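Local coordinates for protein alpha-1,3-glucanase (Paenibacillus glycanilyticus, PDB 6K0P) that hydrolyses the alpha-1,3-glucosidic links of alpha-1,3-glucan as a glycoside hydrolase of family 87, at residues A[117-121]-A[132-136]; A[120-124]-A[278-282]; A[380-386]-A[403-409]. The protein carries 1 engineered substitution. All blocks are in the same frame, centred on the assembly; numbering follows the deposited sequence.

Interaction 1: residues A[117-121]-A[132-136]; sequences LGRLG and AYWLY
Residues 117-119 form a short 3-10 turn, closed by the backbone bond Leu120 N to Leu117 O at 2.9 Å. The chain then extends at Leu120 (phi/psi -55/125) and bends at Gly121 (96/-18). The partner 132-136 ends a strand at Tyr133 and turns at Trp134, whose backbone is left-handed (57/59). The CA atoms of Leu120 and Tyr133 lie 7.5 Å apart, those of Gly121 and Trp134 7.7 Å, so the Tyr133 ring reaches the Leu120 side chain and the Trp134 ring the Gly121 backbone.

Two CH-pi contacts dominate. Leu120 (chi1 -85°, chi2 t) lays CD2 over the face of the Tyr133 ring, 3.9 Å from its centroid. Gly121 CA sits 3.6 Å from the centroid of the six-membered ring of Trp134, again over the face. Both aromatic residues have chi1 m and direct CB toward the loop. A CB on Gly121 would clash with Trp134 CH2 and with the preceding carbonyl.

Apolar packing completes the contact: Leu117 CD2 is 3.9 Å from Tyr133 CZ, and Leu120 CD2 is 4.4 Å from Trp134 CD1. This is buried aromatic-aliphatic packing of a loop on the end of the next strand and the residue after it. Strand 131-133 pairs antiparallel with strand 110-112, whose Ala112 and Leu110 touch Tyr133 and Trp134, while Phe329 from the D2 region also touches Trp134.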
ATOM      1  N   LEU A 117      13.158 -13.955   4.409  1.00 15.71           N
ATOM      2  CA  LEU A 117      12.088 -12.995   4.147  1.00 14.61           C
ATOM      3  C   LEU A 117      12.291 -12.249   2.841  1.00 15.05           C
ATOM      4  O   LEU A 117      11.333 -11.662   2.328  1.00 15.69           O
ATOM      5  CB  LEU A 117      11.919 -12.022   5.311  1.00 15.92           C
ATOM      6  CG  LEU A 117      11.584 -12.691   6.647  1.00 17.16           C
ATOM      7  CD1 LEU A 117      11.391 -11.633   7.711  1.00 21.14           C
ATOM      8  CD2 LEU A 117      10.359 -13.615   6.547  1.00 17.49           C
ATOM      9  N   GLY A 118      13.506 -12.275   2.283  1.00 14.76           N
ATOM     10  CA  GLY A 118      13.728 -11.778   0.935  1.00 17.17           C
ATOM     11  C   GLY A 118      12.871 -12.466  -0.108  1.00 16.91           C
ATOM     12  O   GLY A 118      12.678 -11.920  -1.202  1.00 17.82           O
ATOM     13  N   ARG A 119      12.342 -13.647   0.211  1.00 17.29           N
ATOM     14  CA  ARG A 119      11.454 -14.374  -0.684  1.00 16.55           C
ATOM     15  C   ARG A 119       9.982 -14.057  -0.467  1.00 13.27           C
ATOM     16  O   ARG A 119       9.143 -14.598  -1.193  1.00 12.93           O
ATOM     17  CB  ARG A 119      11.657 -15.885  -0.523  1.00 15.48           C
ATOM     18  CG  ARG A 119      13.056 -16.371  -0.882  1.00 19.24           C
ATOM     19  CD  ARG A 119      13.410 -16.006  -2.310  1.00 18.05           C
ATOM     20  NE  ARG A 119      12.506 -16.625  -3.281  1.00 18.24           N
ATOM     21  CZ  ARG A 119      12.466 -16.309  -4.574  1.00 19.14           C
ATOM     22  NH1 ARG A 119      13.273 -15.370  -5.061  1.00 25.16           N
ATOM     23  NH2 ARG A 119      11.628 -16.936  -5.383  1.00 20.23           N
ATOM     24  N   LEU A 120       9.639 -13.211   0.509  1.00 12.73           N
ATOM     25  CA  LEU A 120       8.231 -12.932   0.782  1.00 13.10           C
ATOM     26  C   LEU A 120       7.534 -12.443  -0.478  1.00 14.25           C
ATOM     27  O   LEU A 120       7.960 -11.457  -1.089  1.00 13.98           O
ATOM     28  CB  LEU A 120       8.113 -11.858   1.859  1.00 15.12           C
ATOM     29  CG  LEU A 120       8.163 -12.229   3.332  1.00 19.29           C
ATOM     30  CD1 LEU A 120       8.019 -10.949   4.139  1.00 16.58           C
ATOM     31  CD2 LEU A 120       7.065 -13.223   3.674  1.00 16.22           C
ATOM     32  N   GLY A 121       6.448 -13.125  -0.844  1.00 12.11           N
ATOM     33  CA  GLY A 121       5.638 -12.784  -1.990  1.00 12.17           C
ATOM     34  C   GLY A 121       5.965 -13.562  -3.247  1.00 13.80           C
ATOM     35  O   GLY A 121       5.126 -13.619  -4.155  1.00 14.77           O
ATOM     36  N   ALA A 132       3.948 -20.152   6.300  1.00 12.64           N
ATOM     37  CA  ALA A 132       2.997 -19.361   5.523  1.00 11.92           C
ATOM     38  C   ALA A 132       2.966 -17.920   6.018  1.00 12.11           C
ATOM     39  O   ALA A 132       2.881 -17.668   7.227  1.00 13.49           O
ATOM     40  CB  ALA A 132       1.596 -19.953   5.657  1.00 15.62           C
ATOM     41  N   TYR A 133       3.001 -16.979   5.076  1.00 10.14           N
ATOM     42  CA  TYR A 133       2.870 -15.551   5.324  1.00  9.59           C
ATOM     43  C   TYR A 133       1.775 -15.026   4.410  1.00 10.43           C
ATOM     44  O   TYR A 133       1.251 -15.750   3.559  1.00 10.78           O
ATOM     45  CB  TYR A 133       4.187 -14.826   5.006  1.00 11.40           C
ATOM     46  CG  TYR A 133       5.361 -15.299   5.831  1.00 12.88           C
ATOM     47  CD1 TYR A 133       6.142 -16.374   5.418  1.00 12.59           C
ATOM     48  CD2 TYR A 133       5.687 -14.672   7.027  1.00 10.72           C
ATOM     49  CE1 TYR A 133       7.227 -16.806   6.186  1.00 14.30           C
ATOM     50  CE2 TYR A 133       6.765 -15.101   7.803  1.00 13.53           C
ATOM     51  CZ  TYR A 133       7.523 -16.161   7.369  1.00 14.29           C
ATOM     52  OH  TYR A 133       8.589 -16.587   8.136  1.00 14.56           O
ATOM     53  N   TRP A 134       1.441 -13.745   4.561  1.00  9.59           N
ATOM     54  CA  TRP A 134       0.453 -13.089   3.697  1.00 10.81           C
ATOM     55  C   TRP A 134      -0.883 -13.839   3.744  1.00 10.34           C
ATOM     56  O   TRP A 134      -1.413 -14.307   2.730  1.00 10.21           O
ATOM     57  CB  TRP A 134       0.962 -12.931   2.258  1.00 11.20           C
ATOM     58  CG  TRP A 134       2.159 -12.042   2.097  1.00  9.18           C
ATOM     59  CD1 TRP A 134       3.040 -11.628   3.070  1.00  9.69           C
ATOM     60  CD2 TRP A 134       2.595 -11.437   0.877  1.00 10.62           C
ATOM     61  NE1 TRP A 134       4.013 -10.819   2.505  1.00 10.49           N
ATOM     62  CE2 TRP A 134       3.753 -10.689   1.163  1.00  8.63           C
ATOM     63  CE3 TRP A 134       2.124 -11.476  -0.439  1.00 10.33           C
ATOM     64  CZ2 TRP A 134       4.439  -9.973   0.184  1.00  9.24           C
ATOM     65  CZ3 TRP A 134       2.798 -10.756  -1.409  1.00 10.77           C
ATOM     66  CH2 TRP A 134       3.942 -10.011  -1.090  1.00  8.69           C
ATOM     67  N   LEU A 135      -1.415 -13.936   4.958  1.00  9.78           N
ATOM     68  CA  LEU A 135      -2.492 -14.861   5.281  1.00  9.37           C
ATOM     69  C   LEU A 135      -3.878 -14.307   4.990  1.00  9.74           C
ATOM     70  O   LEU A 135      -4.818 -15.095   4.852  1.00 11.02           O
ATOM     71  CB  LEU A 135      -2.419 -15.217   6.768  1.00 11.79           C
ATOM     72  CG  LEU A 135      -1.070 -15.750   7.251  1.00 10.16           C
ATOM     73  CD1 LEU A 135      -1.034 -15.764   8.776  1.00 11.18           C
ATOM     74  CD2 LEU A 135      -0.849 -17.151   6.705  1.00 13.69           C
ATOM     75  N   TYR A 136      -4.025 -12.986   4.911  1.00 10.23           N
ATOM     76  CA  TYR A 136      -5.327 -12.351   4.751  1.00  9.46           C
ATOM     77  C   TYR A 136      -5.662 -12.107   3.284  1.00  9.58           C
ATOM     78  O   TYR A 136      -4.780 -11.932   2.441  1.00 11.62           O
ATOM     79  CB  TYR A 136      -5.385 -11.034   5.544  1.00  9.72           C
ATOM     80  CG  TYR A 136      -5.578 -11.310   7.013  1.00  8.77           C
ATOM     81  CD1 TYR A 136      -6.853 -11.475   7.534  1.00 10.08           C
ATOM     82  CD2 TYR A 136      -4.493 -11.481   7.865  1.00  8.88           C
ATOM     83  CE1 TYR A 136      -7.052 -11.795   8.868  1.00  9.42           C
ATOM     84  CE2 TYR A 136      -4.685 -11.784   9.210  1.00 10.12           C
ATOM     85  CZ  TYR A 136      -5.966 -11.937   9.701  1.00 10.57           C
ATOM     86  OH  TYR A 136      -6.179 -12.244  11.027  1.00 11.25           O
TER

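Interaction 2: residues A[120-124]-A[278-282]; sequences LGYDN and INRVD. With GLC (alpha-D-glucopyranose), chain B.
Both segments are irregular loops, and they come closest at Tyr122 and Arg280, with CA atoms 4.7 Å apart. Gly121 has phi/psi 96/-18, a conformation in which a CB would be jammed against the preceding carbonyl. One backbone hydrogen bond joins the loops, Arg280 N to Gly121 O at 2.8 Å. Asn279 is extended (-160/169). Its chi1 is p, and its OD1 accepts Asn124 ND2 at 2.8 Å; its ND2 turns back to Arg280 O at 3.0 Å.

The contact joins the D1 region to a loop of the parallel beta-helix formed by the D2 region, at a glycan pocket that includes Arg280, Val281 and Asp282. Arg280 is fully extended (chi1 to chi3 all t) along one face of the Tyr122 ring. Its CD makes a CH-pi contact 3.8 Å from the Tyr122 ring centroid. Tyr122 OH donates to Asp282 OD2 at 2.6 Å. Asp282 OD1 takes the salt bridge from Arg280 NE at 2.9 Å. GLC O6 donates to Asp282 OD1 at 2.7 Å. Arg280 NH2 donates to GLC O5 at 3.1 Å. Arg280 NH1 is salt-bridged to Asp354, and water 1 bridges Arg280 NH1 (2.9 Å) and Leu120 O (2.8 Å).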
ATOM      1  N   LEU A 120       9.639 -13.211   0.509  1.00 12.73           N
ATOM      2  CA  LEU A 120       8.231 -12.932   0.782  1.00 13.10           C
ATOM      3  C   LEU A 120       7.534 -12.443  -0.478  1.00 14.25           C
ATOM      4  O   LEU A 120       7.960 -11.457  -1.089  1.00 13.98           O
ATOM      5  CB  LEU A 120       8.113 -11.858   1.859  1.00 15.12           C
ATOM      6  CG  LEU A 120       8.163 -12.229   3.332  1.00 19.29           C
ATOM      7  CD1 LEU A 120       8.019 -10.949   4.139  1.00 16.58           C
ATOM      8  CD2 LEU A 120       7.065 -13.223   3.674  1.00 16.22           C
ATOM      9  N   GLY A 121       6.448 -13.125  -0.844  1.00 12.11           N
ATOM     10  CA  GLY A 121       5.638 -12.784  -1.990  1.00 12.17           C
ATOM     11  C   GLY A 121       5.965 -13.562  -3.247  1.00 13.80           C
ATOM     12  O   GLY A 121       5.126 -13.619  -4.155  1.00 14.77           O
ATOM     13  N   TYR A 122       7.147 -14.179  -3.320  1.00 12.45           N
ATOM     14  CA  TYR A 122       7.603 -14.823  -4.550  1.00 14.06           C
ATOM     15  C   TYR A 122       7.162 -16.272  -4.687  1.00 13.10           C
ATOM     16  O   TYR A 122       7.056 -16.767  -5.820  1.00 14.27           O
ATOM     17  CB  TYR A 122       9.132 -14.806  -4.631  1.00 13.86           C
ATOM     18  CG  TYR A 122       9.741 -13.478  -5.023  1.00 14.05           C
ATOM     19  CD1 TYR A 122       9.848 -13.099  -6.355  1.00 15.38           C
ATOM     20  CD2 TYR A 122      10.230 -12.611  -4.053  1.00 13.29           C
ATOM     21  CE1 TYR A 122      10.421 -11.884  -6.715  1.00 12.58           C
ATOM     22  CE2 TYR A 122      10.797 -11.400  -4.396  1.00 13.45           C
ATOM     23  CZ  TYR A 122      10.896 -11.037  -5.725  1.00 12.45           C
ATOM     24  OH  TYR A 122      11.477  -9.838  -6.041  1.00 14.37           O
ATOM     25  N   ASP A 123       6.931 -16.978  -3.582  1.00 13.34           N
ATOM     26  CA  ASP A 123       6.806 -18.437  -3.608  1.00 13.94           C
ATOM     27  C   ASP A 123       5.436 -18.854  -3.080  1.00 16.93           C
ATOM     28  O   ASP A 123       5.163 -18.744  -1.880  1.00 15.65           O
ATOM     29  CB  ASP A 123       7.956 -19.072  -2.821  1.00 16.41           C
ATOM     30  CG  ASP A 123       9.321 -18.632  -3.344  1.00 18.85           C
ATOM     31  OD1 ASP A 123       9.461 -18.481  -4.581  1.00 20.01           O
ATOM     32  OD2 ASP A 123      10.251 -18.418  -2.534  1.00 19.54           O
ATOM     33  N   ASN A 124       4.587 -19.363  -3.972  1.00 14.94           N
ATOM     34  CA  ASN A 124       3.212 -19.689  -3.618  0.64 15.12           C
ATOM     35  C   ASN A 124       3.027 -21.115  -3.111  1.00 16.92           C
ATOM     36  O   ASN A 124       1.934 -21.446  -2.637  1.00 17.85           O
ATOM     37  CB  ASN A 124       2.262 -19.418  -4.797  0.64 16.58           C
ATOM     38  CG  ASN A 124       2.493 -20.351  -5.975  0.64 17.82           C
ATOM     39  OD1 ASN A 124       2.401 -21.574  -5.848  0.64 25.69           O
ATOM     40  ND2 ASN A 124       2.766 -19.775  -7.140  0.64 17.80           N
ATOM     41  N   ILE A 278      -0.758 -14.918  -8.433  1.00 10.53           N
ATOM     42  CA  ILE A 278      -0.755 -15.564  -7.129  1.00 11.85           C
ATOM     43  C   ILE A 278       0.598 -15.475  -6.455  1.00 14.00           C
ATOM     44  O   ILE A 278       0.764 -15.990  -5.344  1.00 13.92           O
ATOM     45  CB  ILE A 278      -1.249 -17.020  -7.206  1.00 13.19           C
ATOM     46  CG1 ILE A 278      -0.374 -17.828  -8.168  1.00 14.34           C
ATOM     47  CG2 ILE A 278      -2.712 -17.040  -7.642  1.00 13.27           C
ATOM     48  CD1 ILE A 278      -0.674 -19.323  -8.155  1.00 17.52           C
ATOM     49  N   ASN A 279       1.573 -14.852  -7.105  1.00 11.88           N
ATOM     50  CA  ASN A 279       2.866 -14.570  -6.503  1.00 12.32           C
ATOM     51  C   ASN A 279       3.512 -13.457  -7.311  1.00 12.28           C
ATOM     52  O   ASN A 279       3.041 -13.089  -8.393  1.00 12.87           O
ATOM     53  CB  ASN A 279       3.768 -15.820  -6.445  1.00 12.07           C
ATOM     54  CG  ASN A 279       4.006 -16.429  -7.813  1.00 13.72           C
ATOM     55  OD1 ASN A 279       3.248 -17.292  -8.258  1.00 16.37           O
ATOM     56  ND2 ASN A 279       5.054 -15.972  -8.494  1.00 15.19           N
ATOM     57  N   ARG A 280       4.599 -12.927  -6.769  1.00 12.37           N
ATOM     58  CA  ARG A 280       5.341 -11.862  -7.421  1.00 11.80           C
ATOM     59  C   ARG A 280       6.180 -12.429  -8.556  1.00 12.49           C
ATOM     60  O   ARG A 280       6.770 -13.511  -8.430  1.00 13.31           O
ATOM     61  CB  ARG A 280       6.255 -11.196  -6.394  1.00 13.35           C
ATOM     62  CG  ARG A 280       7.084 -10.048  -6.920  1.00 11.89           C
ATOM     63  CD  ARG A 280       7.826  -9.386  -5.767  1.00 11.76           C
ATOM     64  NE  ARG A 280       8.699  -8.321  -6.239  1.00 11.99           N
ATOM     65  CZ  ARG A 280       9.211  -7.373  -5.461  1.00 10.94           C
ATOM     66  NH1 ARG A 280       8.933  -7.357  -4.167  1.00 11.01           N
ATOM     67  NH2 ARG A 280       9.995  -6.432  -5.975  1.00 13.96           N
ATOM     68  N   VAL A 281       6.220 -11.689  -9.663  1.00 12.50           N
ATOM     69  CA  VAL A 281       7.124 -11.943 -10.780  1.00 11.82           C
ATOM     70  C   VAL A 281       7.718 -10.599 -11.170  1.00 13.31           C
ATOM     71  O   VAL A 281       6.984  -9.614 -11.307  1.00 14.42           O
ATOM     72  CB  VAL A 281       6.383 -12.570 -11.977  1.00 13.45           C
ATOM     73  CG1 VAL A 281       7.371 -12.934 -13.096  1.00 15.01           C
ATOM     74  CG2 VAL A 281       5.586 -13.801 -11.538  1.00 14.47           C
ATOM     75  N   ASP A 282       9.036 -10.543 -11.333  1.00 15.01           N
ATOM     76  CA  ASP A 282       9.713  -9.283 -11.602  1.00 13.36           C
ATOM     77  C   ASP A 282       9.937  -9.134 -13.103  1.00 14.43           C
ATOM     78  O   ASP A 282      10.691  -9.912 -13.709  1.00 16.55           O
ATOM     79  CB  ASP A 282      11.033  -9.181 -10.839  1.00 14.60           C
ATOM     80  CG  ASP A 282      10.834  -9.111  -9.336  1.00 16.40           C
ATOM     81  OD1 ASP A 282       9.764  -8.662  -8.882  1.00 15.73           O
ATOM     82  OD2 ASP A 282      11.762  -9.500  -8.605  1.00 16.20           O
TER
HETATM   83  C1  GLC B   1      12.019  -5.298  -8.901  1.00 26.23           C
HETATM   84  C2  GLC B   1      12.472  -5.028 -10.322  1.00 19.72           C
HETATM   85  C3  GLC B   1      11.507  -4.071 -10.983  1.00 19.04           C
HETATM   86  C4  GLC B   1      10.080  -4.597 -10.877  1.00 17.66           C
HETATM   87  C5  GLC B   1       9.730  -4.798  -9.428  1.00 16.35           C
HETATM   88  C6  GLC B   1       8.380  -5.470  -9.232  1.00 15.30           C
HETATM   89  O1  GLC B   1      12.212  -4.112  -8.209  1.00 42.68           O
HETATM   90  O2  GLC B   1      13.811  -4.524 -10.260  1.00 19.52           O
HETATM   91  O3  GLC B   1      11.796  -4.065 -12.369  1.00 19.46           O
HETATM   92  O4  GLC B   1       9.158  -3.695 -11.432  1.00 16.58           O
HETATM   93  O5  GLC B   1      10.669  -5.652  -8.853  1.00 16.93           O
HETATM   94  O6  GLC B   1       8.219  -6.682  -9.915  1.00 15.01           O
HETATM   95  O   HOH W   1       7.405  -9.094  -2.462  1.00 14.41           O

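Interaction 3: residues A[380-386]-A[403-409]. With ACY (acetic acid), chain K.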
ATOM      1  N   ALA A 380      -1.811   4.061   2.946  1.00  9.36           N
ATOM      2  CA  ALA A 380      -1.181   2.777   2.645  1.00 10.79           C
ATOM      3  C   ALA A 380      -1.126   1.962   3.928  1.00 10.96           C
ATOM      4  O   ALA A 380      -0.433   2.344   4.874  1.00 10.87           O
ATOM      5  CB  ALA A 380       0.216   2.976   2.056  1.00 10.80           C
ATOM      6  N   THR A 381      -1.855   0.847   3.967  1.00 10.54           N
ATOM      7  CA  THR A 381      -1.959   0.046   5.182  1.00  9.73           C
ATOM      8  C   THR A 381      -1.724  -1.420   4.845  1.00 10.79           C
ATOM      9  O   THR A 381      -1.799  -1.828   3.686  1.00  9.82           O
ATOM     10  CB  THR A 381      -3.337   0.178   5.829  1.00 12.11           C
ATOM     11  OG1 THR A 381      -4.332  -0.287   4.910  1.00 14.40           O
ATOM     12  CG2 THR A 381      -3.624   1.636   6.202  1.00 12.52           C
ATOM     13  N   ASN A 382      -1.460  -2.222   5.876  1.00  9.46           N
ATOM     14  CA  ASN A 382      -1.215  -3.650   5.688  1.00  9.35           C
ATOM     15  C   ASN A 382      -0.174  -3.874   4.594  1.00 10.24           C
ATOM     16  O   ASN A 382      -0.395  -4.609   3.624  1.00  9.61           O
ATOM     17  CB  ASN A 382      -2.508  -4.406   5.374  1.00  9.68           C
ATOM     18  CG  ASN A 382      -3.421  -4.539   6.572  1.00 10.29           C
ATOM     19  OD1 ASN A 382      -4.572  -4.117   6.524  1.00 12.50           O
ATOM     20  ND2 ASN A 382      -2.927  -5.151   7.651  1.00 10.40           N
ATOM     21  N   VAL A 383       0.968  -3.207   4.737  1.00  8.57           N
ATOM     22  CA  VAL A 383       2.041  -3.323   3.756  1.00  9.72           C
ATOM     23  C   VAL A 383       2.726  -4.660   4.000  1.00  9.26           C
ATOM     24  O   VAL A 383       3.347  -4.867   5.047  1.00 10.12           O
ATOM     25  CB  VAL A 383       3.038  -2.168   3.871  1.00 10.28           C
ATOM     26  CG1 VAL A 383       3.966  -2.197   2.671  1.00 10.63           C
ATOM     27  CG2 VAL A 383       2.305  -0.828   3.946  1.00 11.38           C
ATOM     28  N   ARG A 384       2.609  -5.573   3.042  1.00  9.57           N
ATOM     29  CA  ARG A 384       3.006  -6.954   3.292  1.00  9.32           C
ATOM     30  C   ARG A 384       4.512  -7.170   3.202  1.00 10.87           C
ATOM     31  O   ARG A 384       5.005  -8.222   3.625  1.00 10.78           O
ATOM     32  CB  ARG A 384       2.230  -7.888   2.365  1.00  9.63           C
ATOM     33  CG  ARG A 384       0.715  -7.727   2.537  1.00 11.08           C
ATOM     34  CD  ARG A 384      -0.046  -8.850   1.866  1.00 10.41           C
ATOM     35  NE  ARG A 384      -0.125  -8.695   0.418  1.00  9.83           N
ATOM     36  CZ  ARG A 384      -0.802  -9.527  -0.362  1.00 10.19           C
ATOM     37  NH1 ARG A 384      -1.429 -10.567   0.174  1.00 10.29           N
ATOM     38  NH2 ARG A 384      -0.853  -9.324  -1.670  1.00 10.17           N
ATOM     39  N   ARG A 385       5.244  -6.203   2.659  1.00  9.71           N
ATOM     40  CA  ARG A 385       6.699  -6.197   2.647  1.00  9.70           C
ATOM     41  C   ARG A 385       7.117  -4.786   2.273  1.00 10.09           C
ATOM     42  O   ARG A 385       6.433  -4.141   1.476  1.00 11.09           O
ATOM     43  CB  ARG A 385       7.237  -7.198   1.609  1.00 10.82           C
ATOM     44  CG  ARG A 385       8.740  -7.135   1.422  1.00 11.76           C
ATOM     45  CD  ARG A 385       9.170  -8.022   0.280  1.00 17.47           C
ATOM     46  NE  ARG A 385      10.590  -7.847  -0.000  1.00 16.93           N
ATOM     47  CZ  ARG A 385      11.326  -8.755  -0.618  1.00 17.06           C
ATOM     48  NH1 ARG A 385      10.767  -9.892  -1.025  1.00 15.78           N
ATOM     49  NH2 ARG A 385      12.617  -8.522  -0.828  1.00 15.77           N
ATOM     50  N   ALA A 386       8.218  -4.306   2.864  1.00 11.18           N
ATOM     51  CA  ALA A 386       8.760  -2.972   2.593  1.00 10.59           C
ATOM     52  C   ALA A 386       7.875  -1.865   3.172  1.00  9.71           C
ATOM     53  O   ALA A 386       7.151  -2.101   4.146  1.00 10.41           O
ATOM     54  CB  ALA A 386       9.122  -2.783   1.112  1.00 11.61           C
ATOM     55  N   TYR A 403      -1.415   8.660   5.514  1.00 11.76           N
ATOM     56  CA  TYR A 403      -1.706   7.713   6.581  1.00 10.68           C
ATOM     57  C   TYR A 403      -1.041   6.394   6.222  1.00 11.25           C
ATOM     58  O   TYR A 403      -1.284   5.849   5.139  1.00 12.88           O
ATOM     59  CB  TYR A 403      -3.213   7.500   6.766  1.00 10.61           C
ATOM     60  CG  TYR A 403      -3.478   6.535   7.900  1.00 10.75           C
ATOM     61  CD1 TYR A 403      -3.319   6.934   9.222  1.00 14.27           C
ATOM     62  CD2 TYR A 403      -3.830   5.218   7.651  1.00 13.78           C
ATOM     63  CE1 TYR A 403      -3.531   6.053  10.271  1.00 16.11           C
ATOM     64  CE2 TYR A 403      -4.050   4.326   8.696  1.00 17.09           C
ATOM     65  CZ  TYR A 403      -3.897   4.752   9.999  1.00 13.21           C
ATOM     66  OH  TYR A 403      -4.110   3.877  11.040  1.00 13.59           O
ATOM     67  N   GLY A 404      -0.204   5.891   7.108  1.00 10.78           N
ATOM     68  CA  GLY A 404       0.399   4.578   6.925  1.00 11.55           C
ATOM     69  C   GLY A 404       0.242   3.741   8.173  1.00 10.51           C
ATOM     70  O   GLY A 404       0.319   4.256   9.286  1.00 11.23           O
ATOM     71  N   ALA A 405       0.028   2.437   7.983  1.00 10.74           N
ATOM     72  CA  ALA A 405      -0.199   1.593   9.153  1.00  9.55           C
ATOM     73  C   ALA A 405       0.103   0.134   8.852  1.00  9.33           C
ATOM     74  O   ALA A 405      -0.077  -0.343   7.725  1.00 11.11           O
ATOM     75  CB  ALA A 405      -1.630   1.723   9.700  1.00 11.62           C
ATOM     76  N   ASP A 406       0.558  -0.570   9.893  1.00  9.50           N
ATOM     77  CA  ASP A 406       0.625  -2.032   9.902  1.00  9.67           C
ATOM     78  C   ASP A 406       1.529  -2.576   8.792  1.00 12.03           C
ATOM     79  O   ASP A 406       1.103  -3.323   7.911  1.00 10.69           O
ATOM     80  CB  ASP A 406      -0.782  -2.647   9.899  1.00  9.83           C
ATOM     81  CG  ASP A 406      -1.526  -2.354  11.179  1.00 10.19           C
ATOM     82  OD1 ASP A 406      -0.903  -2.502  12.251  1.00 10.53           O
ATOM     83  OD2 ASP A 406      -2.713  -1.961  11.112  1.00 10.13           O
ATOM     84  N   THR A 407       2.799  -2.184   8.863  1.00  9.56           N
ATOM     85  CA  THR A 407       3.830  -2.735   7.995  1.00 10.40           C
ATOM     86  C   THR A 407       4.355  -4.044   8.576  1.00 11.28           C
ATOM     87  O   THR A 407       4.618  -4.145   9.779  1.00 11.32           O
ATOM     88  CB  THR A 407       4.992  -1.750   7.929  1.00  8.72           C
ATOM     89  OG1 THR A 407       5.321  -1.358   9.262  1.00 10.15           O
ATOM     90  CG2 THR A 407       4.577  -0.505   7.147  1.00  9.59           C
ATOM     91  N   LEU A 408       4.543  -5.045   7.710  1.00 10.70           N
ATOM     92  CA  LEU A 408       5.054  -6.321   8.203  1.00  9.86           C
ATOM     93  C   LEU A 408       6.557  -6.315   8.463  1.00 12.32           C
ATOM     94  O   LEU A 408       7.007  -6.985   9.397  1.00 13.35           O
ATOM     95  CB  LEU A 408       4.686  -7.462   7.259  1.00 10.97           C
ATOM     96  CG  LEU A 408       3.196  -7.790   7.207  1.00 10.86           C
ATOM     97  CD1 LEU A 408       2.989  -9.095   6.448  1.00 11.40           C
ATOM     98  CD2 LEU A 408       2.576  -7.875   8.609  1.00 11.59           C
ATOM     99  N   THR A 409       7.363  -5.609   7.645  1.00 10.53           N
ATOM    100  CA  THR A 409       8.818  -5.783   7.694  1.00 10.71           C
ATOM    101  C   THR A 409       9.656  -4.507   7.675  1.00 12.72           C
ATOM    102  O   THR A 409      10.885  -4.619   7.710  1.00 15.28           O
ATOM    103  CB  THR A 409       9.321  -6.653   6.526  1.00 13.03           C
ATOM    104  OG1 THR A 409       9.111  -5.946   5.294  1.00 14.03           O
ATOM    105  CG2 THR A 409       8.619  -7.999   6.475  1.00 15.24           C
TER
HETATM  106  C   ACY K2013      12.897  -5.241   0.702  1.00 17.27           C
HETATM  107  O   ACY K2013      13.586  -5.795  -0.233  1.00 20.84           O
HETATM  108  OXT ACY K2013      11.796  -5.607   1.086  1.00 16.83           O
HETATM  109  CH3 ACY K2013      13.597  -4.043   1.329  1.00 22.34           C
HETATM  110  O   HOH W   2       0.059  -5.954   7.622  1.00 11.70           O
HETATM  111  O   HOH W   3       6.193  -4.265   5.375  1.00 11.20           O
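Two neighbouring parallel strands of the D2 beta-helix meet here, one coil apart, and both turn a corner with left-handed backbones at Asn382 and Asp406. The ladder before the corner is regular. Ala380 N donates to Tyr403 O at 2.9 Å, and Ala380 O accepts Ala405 N at 3.1 Å. Ala405 O then takes Asn382 N at 3.0 Å. At the corner the bond from Val383 N to Asp406 O is weak (3.2 Å), but Asp406 O also accepts water 2 at 2.8 Å, and Asn382 ND2 donates to that water. Beyond it, Val383 O receives Leu408 N at 2.9 Å and a proton of water 3. Water 3 also donates to Ala386 O at 2.7 Å and accepts Thr409 N at 2.9 Å. The Asp406 carboxylate is satisfied by Arg441, Arg52 and the Gly51 amide. Arg385 binds an acetic acid molecule, probably from the crystallisation liquor: Arg385 NE reaches OXT at 2.8 Å and NH2 reaches O at 3.0 Å.

Interactions 1 and 2 share Leu120 and Gly121, and their centres are 8 Å apart. The loop thus packs on its own D1 strand in interaction 1 and on the D2 glycan-pocket loop in interaction 2. Interaction 3, with its centre about 13 Å from that of interaction 1 and 17 Å from that of interaction 2, belongs to the beta-helix. Arg385 connects it to the loop: its NH1 is 2.8 Å from Gly118 O and 3.2 Å from Leu120 O, both probable hydrogen bonds. Leu120 CD1 also packs 3.8 Å from Thr409 CG2. Glucose is bound directly in interaction 2, whereas the side chain of Arg385 lies about 8 Å from a bound glucose.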